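Side-chain contacts in DUF5642 domain-containing protein (Mycobacterium smegmatis, PDB 4TMD), which is of unknown function but carries a Mog1p/PsbP-like domain and, from its lipoprotein signal, is probably anchored at the mycobacterial cell envelope: residues Gln12-Phe17 / Phe21-Val26; Gln39-Gly44 / Val104-Thr109; Val118-Pro121 / Arg127-Gly130; Val160-Asn165 / Glu180-Leu185. One frame throughout, in Å; residues are numbered along the deposited sequence.

Contact 1: Gln12-Phe17 / Phe21-Val26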
loop_
_atom_site.group_PDB
_atom_site.type_symbol
_atom_site.label_atom_id
_atom_site.label_comp_id
_atom_site.label_asym_id
_atom_site.label_seq_id
_atom_site.Cartn_x
_atom_site.Cartn_y
_atom_site.Cartn_z
ATOM N N GLN A 12 0.720 -13.495 -11.673
ATOM C CA GLN A 12 1.058 -14.764 -11.029
ATOM C C GLN A 12 0.412 -14.944 -9.652
ATOM O O GLN A 12 0.101 -16.069 -9.239
ATOM C CB GLN A 12 2.573 -14.871 -10.893
ATOM C CG GLN A 12 3.162 -16.153 -11.359
ATOM C CD GLN A 12 4.674 -16.141 -11.240
ATOM O OE1 GLN A 12 5.382 -15.783 -12.173
ATOM N NE2 GLN A 12 5.167 -16.525 -10.080
ATOM N N LEU A 13 0.213 -13.838 -8.937
ATOM C CA LEU A 13 -0.274 -13.911 -7.563
ATOM C C LEU A 13 -1.759 -14.253 -7.452
ATOM O O LEU A 13 -2.279 -14.422 -6.357
ATOM C CB LEU A 13 0.023 -12.594 -6.832
ATOM C CG LEU A 13 1.377 -12.619 -6.088
ATOM C CD1 LEU A 13 2.561 -12.790 -7.038
ATOM C CD2 LEU A 13 1.562 -11.408 -5.209
ATOM N N LYS A 14 -2.437 -14.351 -8.581
ATOM C CA LYS A 14 -3.798 -14.881 -8.594
ATOM C C LYS A 14 -3.838 -16.233 -7.919
ATOM O O LYS A 14 -4.736 -16.542 -7.146
ATOM C CB LYS A 14 -4.305 -15.021 -10.016
ATOM C CG LYS A 14 -4.689 -13.728 -10.655
ATOM C CD LYS A 14 -5.248 -13.989 -12.044
ATOM C CE LYS A 14 -4.140 -14.350 -13.027
ATOM N NZ LYS A 14 -4.589 -14.320 -14.451
ATOM N N SER A 15 -2.826 -17.038 -8.209
ATOM C CA SER A 15 -2.755 -18.395 -7.701
ATOM C C SER A 15 -2.365 -18.429 -6.225
ATOM O O SER A 15 -2.247 -19.491 -5.623
ATOM C CB SER A 15 -1.772 -19.202 -8.549
ATOM O OG SER A 15 -2.169 -19.171 -9.917
ATOM N N SER A 16 -2.192 -17.261 -5.630
ATOM C CA SER A 16 -1.861 -17.191 -4.219
ATOM C C SER A 16 -3.128 -17.172 -3.347
ATOM O O SER A 16 -3.039 -17.200 -2.124
ATOM C CB SER A 16 -0.995 -15.951 -3.958
ATOM O OG SER A 16 -0.528 -15.890 -2.625
ATOM N N PHE A 17 -4.300 -17.122 -3.979
ATOM C CA PHE A 17 -5.578 -17.026 -3.248
ATOM C C PHE A 17 -6.490 -18.227 -3.534
ATOM O O PHE A 17 -6.675 -18.611 -4.693
ATOM C CB PHE A 17 -6.320 -15.732 -3.609
ATOM C CG PHE A 17 -5.525 -14.491 -3.354
ATOM C CD1 PHE A 17 -4.801 -13.894 -4.376
ATOM C CD2 PHE A 17 -5.482 -13.934 -2.087
ATOM C CE1 PHE A 17 -4.058 -12.738 -4.146
ATOM C CE2 PHE A 17 -4.737 -12.779 -1.846
ATOM C CZ PHE A 17 -4.017 -12.196 -2.876
ATOM N N PHE A 21 -11.659 -16.713 -2.267
ATOM C CA PHE A 21 -11.364 -15.353 -2.682
ATOM C C PHE A 21 -11.899 -15.075 -4.056
ATOM O O PHE A 21 -11.826 -15.920 -4.951
ATOM C CB PHE A 21 -9.857 -15.086 -2.667
ATOM C CG PHE A 21 -9.310 -14.840 -1.310
ATOM C CD1 PHE A 21 -9.239 -13.545 -0.803
ATOM C CD2 PHE A 21 -8.863 -15.898 -0.530
ATOM C CE1 PHE A 21 -8.738 -13.320 0.465
ATOM C CE2 PHE A 21 -8.357 -15.678 0.739
ATOM C CZ PHE A 21 -8.295 -14.395 1.237
ATOM N N LYS A 22 -12.427 -13.871 -4.224
ATOM C CA LYS A 22 -12.736 -13.384 -5.543
ATOM C C LYS A 22 -11.573 -12.537 -6.036
ATOM O O LYS A 22 -11.226 -11.534 -5.418
ATOM C CB LYS A 22 -14.021 -12.563 -5.540
ATOM C CG LYS A 22 -14.398 -12.156 -6.933
ATOM C CD LYS A 22 -15.615 -11.299 -6.927
ATOM C CE LYS A 22 -16.030 -10.982 -8.321
ATOM N NZ LYS A 22 -16.985 -9.856 -8.298
ATOM N N VAL A 23 -10.982 -12.933 -7.154
ATOM C CA VAL A 23 -9.770 -12.273 -7.650
ATOM C C VAL A 23 -10.060 -11.437 -8.890
ATOM O O VAL A 23 -10.856 -11.831 -9.735
ATOM C CB VAL A 23 -8.679 -13.315 -7.963
ATOM C CG1 VAL A 23 -7.510 -12.693 -8.713
ATOM C CG2 VAL A 23 -8.212 -13.972 -6.676
ATOM N N SER A 24 -9.420 -10.278 -8.987
ATOM C CA SER A 24 -9.484 -9.444 -10.184
ATOM C C SER A 24 -8.087 -8.939 -10.540
ATOM O O SER A 24 -7.145 -9.084 -9.756
ATOM C CB SER A 24 -10.426 -8.261 -9.976
ATOM O OG SER A 24 -10.007 -7.479 -8.866
ATOM N N GLU A 25 -7.964 -8.332 -11.718
ATOM C CA GLU A 25 -6.676 -7.879 -12.209
ATOM C C GLU A 25 -6.795 -6.549 -12.910
ATOM O O GLU A 25 -7.853 -6.211 -13.450
ATOM C CB GLU A 25 -6.077 -8.900 -13.178
ATOM C CG GLU A 25 -5.984 -10.307 -12.644
ATOM C CD GLU A 25 -5.627 -11.289 -13.727
ATOM O OE1 GLU A 25 -4.436 -11.354 -14.087
ATOM O OE2 GLU A 25 -6.532 -12.001 -14.219
ATOM N N VAL A 26 -5.701 -5.794 -12.887
ATOM C CA VAL A 26 -5.537 -4.623 -13.733
ATOM C C VAL A 26 -4.335 -4.907 -14.625
ATOM O O VAL A 26 -3.221 -5.088 -14.131
ATOM C CB VAL A 26 -5.310 -3.324 -12.926
ATOM C CG1 VAL A 26 -4.995 -2.146 -13.863
ATOM C CG2 VAL A 26 -6.497 -3.010 -12.043
#
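Phe17 turns its ring edge toward the face of the Phe21 ring: CD2 of Phe17 stands 3.9 Å above the Phe21 ring plane, over its centre. The centroids are 5.2 Å apart and the planes meet at 54°, an edge-to-face pair well short of perpendicular. The stems close in too, with Phe17 CB 3.7 Å from Phe21 CB. Val23 bridges the apolar and charged halves. Its CG2 rests 4.0 Å from Phe17 CB, while CG1, on its other branch, reaches Lys14 CG at 3.6 Å. Beyond it, a bend in the lysine chain (chi3 -74°) swings the ammonium back to the Glu25 carboxylate. Lys14 NZ lies 3.0 Å from Glu25 OE1 and equally far from OE2, a forked salt bridge whose two hydrogen bonds are both weak. The backbone arranges this: residues 12-16 end a 3-10 segment, closed by the bond from Phe17 N to Lys14 O, and its three-residue repeat sets Lys14 and Phe17 on the flank facing strand 22-30. A flexible lysine suits the partly exposed side, aromatic rings the buried floor. There, Phe17 and Phe21 both rest on Phe81 of strand 79-88 and Ala74 of strand 67-76, with helix 179-194 touching them through Leu185 and Arg181 respectively.

Contact 2: Gln39-Gly44 / Val104-Thr109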
loop_
_atom_site.group_PDB
_atom_site.type_symbol
_atom_site.label_atom_id
_atom_site.label_comp_id
_atom_site.label_asym_id
_atom_site.label_seq_id
_atom_site.Cartn_x
_atom_site.Cartn_y
_atom_site.Cartn_z
ATOM N N GLN A 39 -5.496 7.899 0.207
ATOM C CA GLN A 39 -6.393 9.005 -0.099
ATOM C C GLN A 39 -5.961 10.256 0.668
ATOM O O GLN A 39 -5.488 10.177 1.800
ATOM C CB GLN A 39 -7.849 8.637 0.205
ATOM C CG GLN A 39 -8.221 8.550 1.675
ATOM C CD GLN A 39 -9.676 8.147 1.874
ATOM O OE1 GLN A 39 -10.351 7.740 0.926
ATOM N NE2 GLN A 39 -10.163 8.257 3.109
ATOM N N LYS A 40 -6.097 11.400 0.011
ATOM C CA LYS A 40 -5.667 12.687 0.539
ATOM C C LYS A 40 -6.346 13.019 1.867
ATOM O O LYS A 40 -7.542 12.809 2.023
ATOM C CB LYS A 40 -5.961 13.772 -0.497
ATOM C CG LYS A 40 -5.209 15.076 -0.314
ATOM C CD LYS A 40 -5.383 15.943 -1.551
ATOM C CE LYS A 40 -4.876 17.359 -1.337
ATOM N NZ LYS A 40 -4.917 18.142 -2.608
ATOM N N LEU A 41 -5.579 13.515 2.830
ATOM C CA LEU A 41 -6.156 13.933 4.103
ATOM C C LEU A 41 -6.885 15.264 3.924
ATOM O O LEU A 41 -6.505 16.068 3.072
ATOM C CB LEU A 41 -5.075 14.057 5.181
ATOM C CG LEU A 41 -4.351 12.771 5.596
ATOM C CD1 LEU A 41 -3.463 13.026 6.807
ATOM C CD2 LEU A 41 -5.331 11.641 5.882
ATOM N N PRO A 42 -7.934 15.508 4.728
ATOM C CA PRO A 42 -8.691 16.755 4.555
ATOM C C PRO A 42 -7.870 17.964 4.985
ATOM O O PRO A 42 -6.941 17.817 5.776
ATOM C CB PRO A 42 -9.911 16.561 5.461
ATOM C CG PRO A 42 -9.926 15.087 5.808
ATOM C CD PRO A 42 -8.496 14.670 5.798
ATOM N N GLU A 43 -8.190 19.143 4.465
ATOM C CA GLU A 43 -7.442 20.342 4.835
ATOM C C GLU A 43 -7.772 20.809 6.257
ATOM O O GLU A 43 -8.829 20.485 6.806
ATOM C CB GLU A 43 -7.716 21.472 3.843
ATOM C CG GLU A 43 -6.929 21.370 2.553
ATOM C CD GLU A 43 -7.284 22.472 1.577
ATOM O OE1 GLU A 43 -8.492 22.720 1.374
ATOM O OE2 GLU A 43 -6.360 23.099 1.022
ATOM N N GLY A 44 -6.856 21.562 6.857
ATOM C CA GLY A 44 -7.103 22.133 8.169
ATOM C C GLY A 44 -6.933 21.176 9.336
ATOM O O GLY A 44 -7.060 21.575 10.499
ATOM N N VAL A 104 2.065 9.052 13.869
ATOM C CA VAL A 104 1.509 10.379 13.644
ATOM C C VAL A 104 -0.002 10.382 13.813
ATOM O O VAL A 104 -0.707 9.607 13.165
ATOM C CB VAL A 104 1.821 10.900 12.246
ATOM C CG1 VAL A 104 1.489 12.381 12.175
ATOM C CG2 VAL A 104 3.284 10.651 11.900
ATOM N N LYS A 105 -0.496 11.266 14.669
ATOM C CA LYS A 105 -1.935 11.456 14.830
ATOM C C LYS A 105 -2.363 12.748 14.143
ATOM O O LYS A 105 -1.558 13.666 13.982
ATOM C CB LYS A 105 -2.323 11.504 16.303
ATOM C CG LYS A 105 -1.958 10.279 17.110
ATOM C CD LYS A 105 -2.594 10.394 18.479
ATOM C CE LYS A 105 -2.028 9.382 19.436
ATOM N NZ LYS A 105 -2.653 9.550 20.770
ATOM N N PHE A 106 -3.618 12.818 13.720
ATOM C CA PHE A 106 -4.136 14.059 13.161
ATOM C C PHE A 106 -5.601 14.249 13.527
ATOM O O PHE A 106 -6.320 13.289 13.779
ATOM C CB PHE A 106 -3.946 14.108 11.642
ATOM C CG PHE A 106 -4.706 13.053 10.892
ATOM C CD1 PHE A 106 -5.988 13.311 10.414
ATOM C CD2 PHE A 106 -4.139 11.808 10.651
ATOM C CE1 PHE A 106 -6.695 12.348 9.720
ATOM C CE2 PHE A 106 -4.838 10.833 9.954
ATOM C CZ PHE A 106 -6.117 11.106 9.486
ATOM N N LEU A 107 -6.035 15.503 13.564
ATOM C CA LEU A 107 -7.374 15.814 14.013
ATOM C C LEU A 107 -7.875 17.066 13.315
ATOM O O LEU A 107 -7.154 18.058 13.221
ATOM C CB LEU A 107 -7.388 15.990 15.530
ATOM C CG LEU A 107 -8.643 16.577 16.164
ATOM C CD1 LEU A 107 -9.747 15.545 16.204
ATOM C CD2 LEU A 107 -8.317 17.073 17.565
ATOM N N GLY A 108 -9.096 16.990 12.793
ATOM C CA GLY A 108 -9.733 18.095 12.102
ATOM C C GLY A 108 -11.215 17.916 12.307
ATOM O O GLY A 108 -11.612 16.994 13.012
ATOM N N THR A 109 -12.037 18.776 11.712
ATOM C CA THR A 109 -13.486 18.652 11.882
ATOM C C THR A 109 -14.040 17.471 11.071
ATOM O O THR A 109 -14.847 16.687 11.552
ATOM C CB THR A 109 -14.230 19.956 11.484
ATOM O OG1 THR A 109 -13.717 20.448 10.238
ATOM C CG2 THR A 109 -14.052 21.024 12.562
#
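At the far edge of the antiparallel sheet, where the loop leading into the outermost strand 46-48 passes strand 103-107, Leu41 lays its isopropyl end over a face of the Phe106 ring. CD1 of Leu41 sits 4.0 Å from the centroid of that ring and only 8° from its normal, a nearly ideal CH-pi approach. The second methyl is shifted toward the outer end of the ring, with Leu41 CD2 3.7 Å from Phe106 CZ, so the two branches share the ring between its middle and its tip. Phe106 can offer this face because chi1 of 64° places CG between its own backbone N and carbonyl carbon, carrying the ring off the strand toward the loop. Farther along, the two segments run near each other without bonding: Gly44 and Gly108 have CA atoms 6.2 Å apart, and no hydrogen bond crosses between the segments. Gly44 has a positive phi (79°), a conformation that glycine adopts with little strain just before the chain enters strand 46-48. That strand supplies the regular pairing, through backbone bonds of Lys46 with Leu107 and of Glu48 with Lys105. Its Phe47 touches both Leu41 and Phe106, while Ile135 of strand 127-137 and Ala111 of strand 111-118 also touch the aromatic ring. The disulfide Cys52-Cys101 ties the following and preceding parts of the chain together covalently. Since leucine and phenylalanine meet here without any polar bond, the direct hold of this loop on the strand depends on shape and exclusion of water, with directional bonding left to the neighbouring strand.

Contact 3: Val118-Pro121 / Arg127-Gly130; sequences VESP and RTVG
Thr128 and Pro121 make the tightest polar contact here: Thr128 OG1 donates to Pro121 O across 2.6 Å. The donor comes in from above the carbonyl plane, 35° out of it. Threonine fits this place because chi1 of 58° carries its hydroxyl toward the loop. At the other end, Val118 N donates to Gly130 O at 2.9 Å in a bond straight at the hydrogen (167°), though the donor stands above the carbonyl plane. The bare backbone of Gly130 lets its neighbours come close. Val118 CG2 packs 3.6 Å from Gly130 C, and Ser120 CB comes within 3.5 Å of Gly130 N. Between these two direct bonds the pairing is looser and is filled by a water. That water donates to Val118 O at 2.7 Å and accepts from Gly130 N at 2.8 Å, taking the place of a direct backbone bond. Ser120 OG, 2.9 Å from the same water, adds a third partner, so a small hydroxyl-bearing residue suits the spot. Toward Thr128 the serine hydroxyl has just weak, long options. The connection bears on the rest of the fold through Pro121, which touches Leu186 of helix 179-194, and Ser120, which touches Tyr151 of strand 145-155. The whole is the opening end of a beta-hairpin between strands 111-118 and 127-137, where the two strands splay into their connecting loop and a water bridges the parting backbones.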
loop_
_atom_site.group_PDB
_atom_site.type_symbol
_atom_site.label_atom_id
_atom_site.label_comp_id
_atom_site.label_asym_id
_atom_site.label_seq_id
_atom_site.Cartn_x
_atom_site.Cartn_y
_atom_site.Cartn_z
ATOM N N VAL A 118 4.635 -0.073 10.915
ATOM C CA VAL A 118 4.536 -1.424 11.445
ATOM C C VAL A 118 5.589 -2.292 10.761
ATOM O O VAL A 118 6.202 -1.890 9.769
ATOM C CB VAL A 118 3.126 -2.033 11.235
ATOM C CG1 VAL A 118 2.053 -1.296 12.063
ATOM C CG2 VAL A 118 2.761 -2.021 9.773
ATOM N N GLU A 119 5.794 -3.481 11.303
ATOM C CA GLU A 119 6.745 -4.443 10.752
ATOM C C GLU A 119 6.498 -4.723 9.265
ATOM O O GLU A 119 5.361 -4.960 8.859
ATOM C CB GLU A 119 6.658 -5.733 11.576
ATOM C CG GLU A 119 7.476 -6.906 11.092
ATOM C CD GLU A 119 7.237 -8.160 11.939
ATOM O OE1 GLU A 119 6.098 -8.688 11.941
ATOM O OE2 GLU A 119 8.190 -8.611 12.612
ATOM N N SER A 120 7.566 -4.683 8.464
ATOM C CA SER A 120 7.516 -5.102 7.056
ATOM C C SER A 120 8.671 -6.066 6.734
ATOM O O SER A 120 9.714 -6.013 7.367
ATOM C CB SER A 120 7.565 -3.883 6.130
ATOM O OG SER A 120 8.728 -3.119 6.372
ATOM N N PRO A 121 8.492 -6.946 5.742
ATOM C CA PRO A 121 9.483 -8.024 5.597
ATOM C C PRO A 121 10.815 -7.588 5.000
ATOM O O PRO A 121 10.878 -6.646 4.197
ATOM C CB PRO A 121 8.790 -9.007 4.649
ATOM C CG PRO A 121 7.865 -8.121 3.833
ATOM C CD PRO A 121 7.346 -7.124 4.829
ATOM N N ARG A 127 14.182 -1.921 -0.312
ATOM C CA ARG A 127 13.810 -1.288 0.943
ATOM C C ARG A 127 12.327 -1.525 1.124
ATOM O O ARG A 127 11.556 -1.419 0.166
ATOM C CB ARG A 127 14.128 0.213 0.945
ATOM C CG ARG A 127 15.608 0.554 1.157
ATOM C CD ARG A 127 15.835 2.034 0.903
ATOM N NE ARG A 127 15.469 2.367 -0.474
ATOM C CZ ARG A 127 15.221 3.595 -0.926
ATOM N NH1 ARG A 127 15.286 4.649 -0.110
ATOM N NH2 ARG A 127 14.901 3.760 -2.206
ATOM N N THR A 128 11.928 -1.864 2.338
ATOM C CA THR A 128 10.519 -2.087 2.608
ATOM C C THR A 128 10.049 -1.260 3.790
ATOM O O THR A 128 10.777 -1.051 4.768
ATOM C CB THR A 128 10.223 -3.567 2.866
ATOM O OG1 THR A 128 11.010 -4.017 3.972
ATOM C CG2 THR A 128 10.561 -4.409 1.632
ATOM N N VAL A 129 8.819 -0.789 3.682
ATOM C CA VAL A 129 8.204 0.047 4.709
ATOM C C VAL A 129 6.763 -0.427 4.895
ATOM O O VAL A 129 6.060 -0.653 3.910
ATOM C CB VAL A 129 8.217 1.541 4.322
ATOM C CG1 VAL A 129 7.528 2.378 5.419
ATOM C CG2 VAL A 129 9.640 2.028 4.086
ATOM N N GLY A 130 6.326 -0.601 6.136
ATOM C CA GLY A 130 4.948 -1.007 6.388
ATOM C C GLY A 130 4.256 0.070 7.197
ATOM O O GLY A 130 4.890 0.650 8.071
HETATM O O HOH W 1 8.218 -0.945 8.222
#

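Contact 4: Val160-Asn165 / Glu180-Leu185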
loop_
_atom_site.group_PDB
_atom_site.type_symbol
_atom_site.label_atom_id
_atom_site.label_comp_id
_atom_site.label_asym_id
_atom_site.label_seq_id
_atom_site.Cartn_x
_atom_site.Cartn_y
_atom_site.Cartn_z
ATOM N N VAL A 160 6.560 -1.913 -5.430
ATOM C CA VAL A 160 5.450 -2.838 -5.269
ATOM C C VAL A 160 4.710 -2.446 -4.012
ATOM O O VAL A 160 5.327 -2.215 -2.975
ATOM C CB VAL A 160 5.918 -4.309 -5.179
ATOM C CG1 VAL A 160 4.744 -5.220 -4.822
ATOM C CG2 VAL A 160 6.574 -4.745 -6.495
ATOM N N ILE A 161 3.394 -2.335 -4.112
ATOM C CA ILE A 161 2.591 -1.913 -2.980
ATOM C C ILE A 161 1.481 -2.916 -2.688
ATOM O O ILE A 161 0.650 -3.202 -3.555
ATOM C CB ILE A 161 1.946 -0.536 -3.213
ATOM C CG1 ILE A 161 2.990 0.480 -3.679
ATOM C CG2 ILE A 161 1.248 -0.073 -1.944
ATOM C CD1 ILE A 161 2.416 1.856 -3.845
ATOM N N VAL A 162 1.480 -3.448 -1.474
ATOM C CA VAL A 162 0.382 -4.294 -1.033
ATOM C C VAL A 162 -0.458 -3.482 -0.058
ATOM O O VAL A 162 0.061 -2.911 0.909
ATOM C CB VAL A 162 0.882 -5.614 -0.381
ATOM C CG1 VAL A 162 -0.301 -6.422 0.220
ATOM C CG2 VAL A 162 1.643 -6.454 -1.421
ATOM N N THR A 163 -1.751 -3.399 -0.341
ATOM C CA THR A 163 -2.694 -2.746 0.562
ATOM C C THR A 163 -3.695 -3.778 1.058
ATOM O O THR A 163 -4.279 -4.511 0.258
ATOM C CB THR A 163 -3.435 -1.591 -0.128
ATOM O OG1 THR A 163 -2.475 -0.655 -0.646
ATOM C CG2 THR A 163 -4.343 -0.883 0.874
ATOM N N ALA A 164 -3.865 -3.863 2.373
ATOM C CA ALA A 164 -4.816 -4.802 2.967
ATOM C C ALA A 164 -5.786 -4.049 3.867
ATOM O O ALA A 164 -5.353 -3.264 4.704
ATOM C CB ALA A 164 -4.094 -5.868 3.760
ATOM N N ASN A 165 -7.086 -4.287 3.706
ATOM C CA ASN A 165 -8.091 -3.600 4.529
ATOM C C ASN A 165 -9.265 -4.532 4.856
ATOM O O ASN A 165 -9.556 -5.442 4.087
ATOM C CB ASN A 165 -8.586 -2.339 3.812
ATOM C CG ASN A 165 -9.414 -2.660 2.587
ATOM O OD1 ASN A 165 -8.892 -2.789 1.491
ATOM N ND2 ASN A 165 -10.712 -2.817 2.775
ATOM N N GLU A 180 -0.129 -10.889 8.178
ATOM C CA GLU A 180 0.826 -11.924 7.815
ATOM C C GLU A 180 0.721 -12.222 6.315
ATOM O O GLU A 180 1.720 -12.260 5.605
ATOM C CB GLU A 180 0.579 -13.193 8.641
ATOM C CG GLU A 180 1.587 -14.292 8.372
ATOM C CD GLU A 180 1.295 -15.553 9.162
ATOM O OE1 GLU A 180 0.117 -15.981 9.203
ATOM O OE2 GLU A 180 2.244 -16.112 9.744
ATOM N N ARG A 181 -0.493 -12.432 5.832
ATOM C CA ARG A 181 -0.706 -12.674 4.404
ATOM C C ARG A 181 -0.297 -11.479 3.534
ATOM O O ARG A 181 0.284 -11.650 2.460
ATOM C CB ARG A 181 -2.162 -13.001 4.142
ATOM C CG ARG A 181 -2.430 -13.531 2.741
ATOM C CD ARG A 181 -3.941 -13.780 2.573
ATOM N NE ARG A 181 -4.198 -14.861 1.634
ATOM C CZ ARG A 181 -4.929 -15.933 1.902
ATOM N NH1 ARG A 181 -5.515 -16.073 3.091
ATOM N NH2 ARG A 181 -5.085 -16.857 0.969
ATOM N N ALA A 182 -0.628 -10.267 3.983
ATOM C CA ALA A 182 -0.194 -9.066 3.267
ATOM C C ALA A 182 1.327 -9.045 3.128
ATOM O O ALA A 182 1.841 -8.771 2.060
ATOM C CB ALA A 182 -0.671 -7.795 3.982
ATOM N N ARG A 183 2.050 -9.307 4.211
ATOM C CA ARG A 183 3.512 -9.249 4.141
ATOM C C ARG A 183 4.059 -10.347 3.219
ATOM O O ARG A 183 5.007 -10.126 2.463
ATOM C CB ARG A 183 4.133 -9.352 5.541
ATOM C CG ARG A 183 3.849 -8.124 6.439
ATOM C CD ARG A 183 4.654 -8.167 7.729
ATOM N NE ARG A 183 4.449 -9.416 8.462
ATOM C CZ ARG A 183 3.558 -9.584 9.436
ATOM N NH1 ARG A 183 2.782 -8.576 9.816
ATOM N NH2 ARG A 183 3.439 -10.765 10.033
ATOM N N GLU A 184 3.454 -11.528 3.255
ATOM C CA GLU A 184 3.891 -12.587 2.336
ATOM C C GLU A 184 3.561 -12.254 0.894
ATOM O O GLU A 184 4.347 -12.553 -0.019
ATOM C CB GLU A 184 3.274 -13.931 2.733
ATOM C CG GLU A 184 3.748 -14.357 4.120
ATOM C CD GLU A 184 3.033 -15.572 4.665
ATOM O OE1 GLU A 184 2.116 -16.094 3.988
ATOM O OE2 GLU A 184 3.397 -15.995 5.784
ATOM N N LEU A 185 2.412 -11.616 0.662
ATOM C CA LEU A 185 2.108 -11.155 -0.691
ATOM C C LEU A 185 3.177 -10.179 -1.210
ATOM O O LEU A 185 3.484 -10.183 -2.398
ATOM C CB LEU A 185 0.732 -10.475 -0.752
ATOM C CG LEU A 185 -0.481 -11.411 -0.744
ATOM C CD1 LEU A 185 -1.752 -10.579 -0.629
ATOM C CD2 LEU A 185 -0.515 -12.247 -2.023
#
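Leu185 N donates to Arg181 O over 2.8 Å, a helical backbone bond that fixes the turn on which Leu185 faces Val162 of the strand. Val162 is the wedge of the contact. One of its methyls, CG1, lies 3.7 Å from Ala182 O and 4.0 Å from Ala182 CB, whereas CG2 reaches toward the next turn and approaches Leu185 CB at 4.2 Å. With CG1 anti to the backbone N (chi1 174°), the branched side chain spreads both methyls beneath the helix, one for each turn. Such a fork suits valine, and its beta-branching also suits a strand. Helix 179-194 packs on one face of the antiparallel sheet, its 180-185 segment running nearly antiparallel to strand 160-165 at 165°, with the axes 8.4 Å apart at their closest. Small residues permit the closest backbone approach: Ala164 CB meets Ala182 CB at 3.9 Å. Both methyl groups have further neighbours in the sheet: Ala164 touches Phe81 and Ala182 touches Tyr151. On the strand's other face, Thr163 OG1 is hydrogen-bonded to Asn150 OD1. Near the start of the helix, Asp178 OD1 bonds to Arg181 N.

How the contacts relate
Contact 4 lies nearest the middle of the chain, and contacts 1 and 3 both touch its helical segment 180-185. Contact 3 is about 10 Å from it between centres and joins through Glu119 O, 3.5 Å from Arg183 CD. Contact 1, about 13 Å away, meets the helix where Phe17 CZ packs 3.6 Å from Leu185 CD1. Contact 2 stands apart: its centre is about 33 Å from that of contact 1, on the opposite side of the chain's centre, and its nearest atoms are about 9 Å from contact 4. All four reach one antiparallel sheet, contacts 1 and 2 at its two outer regions.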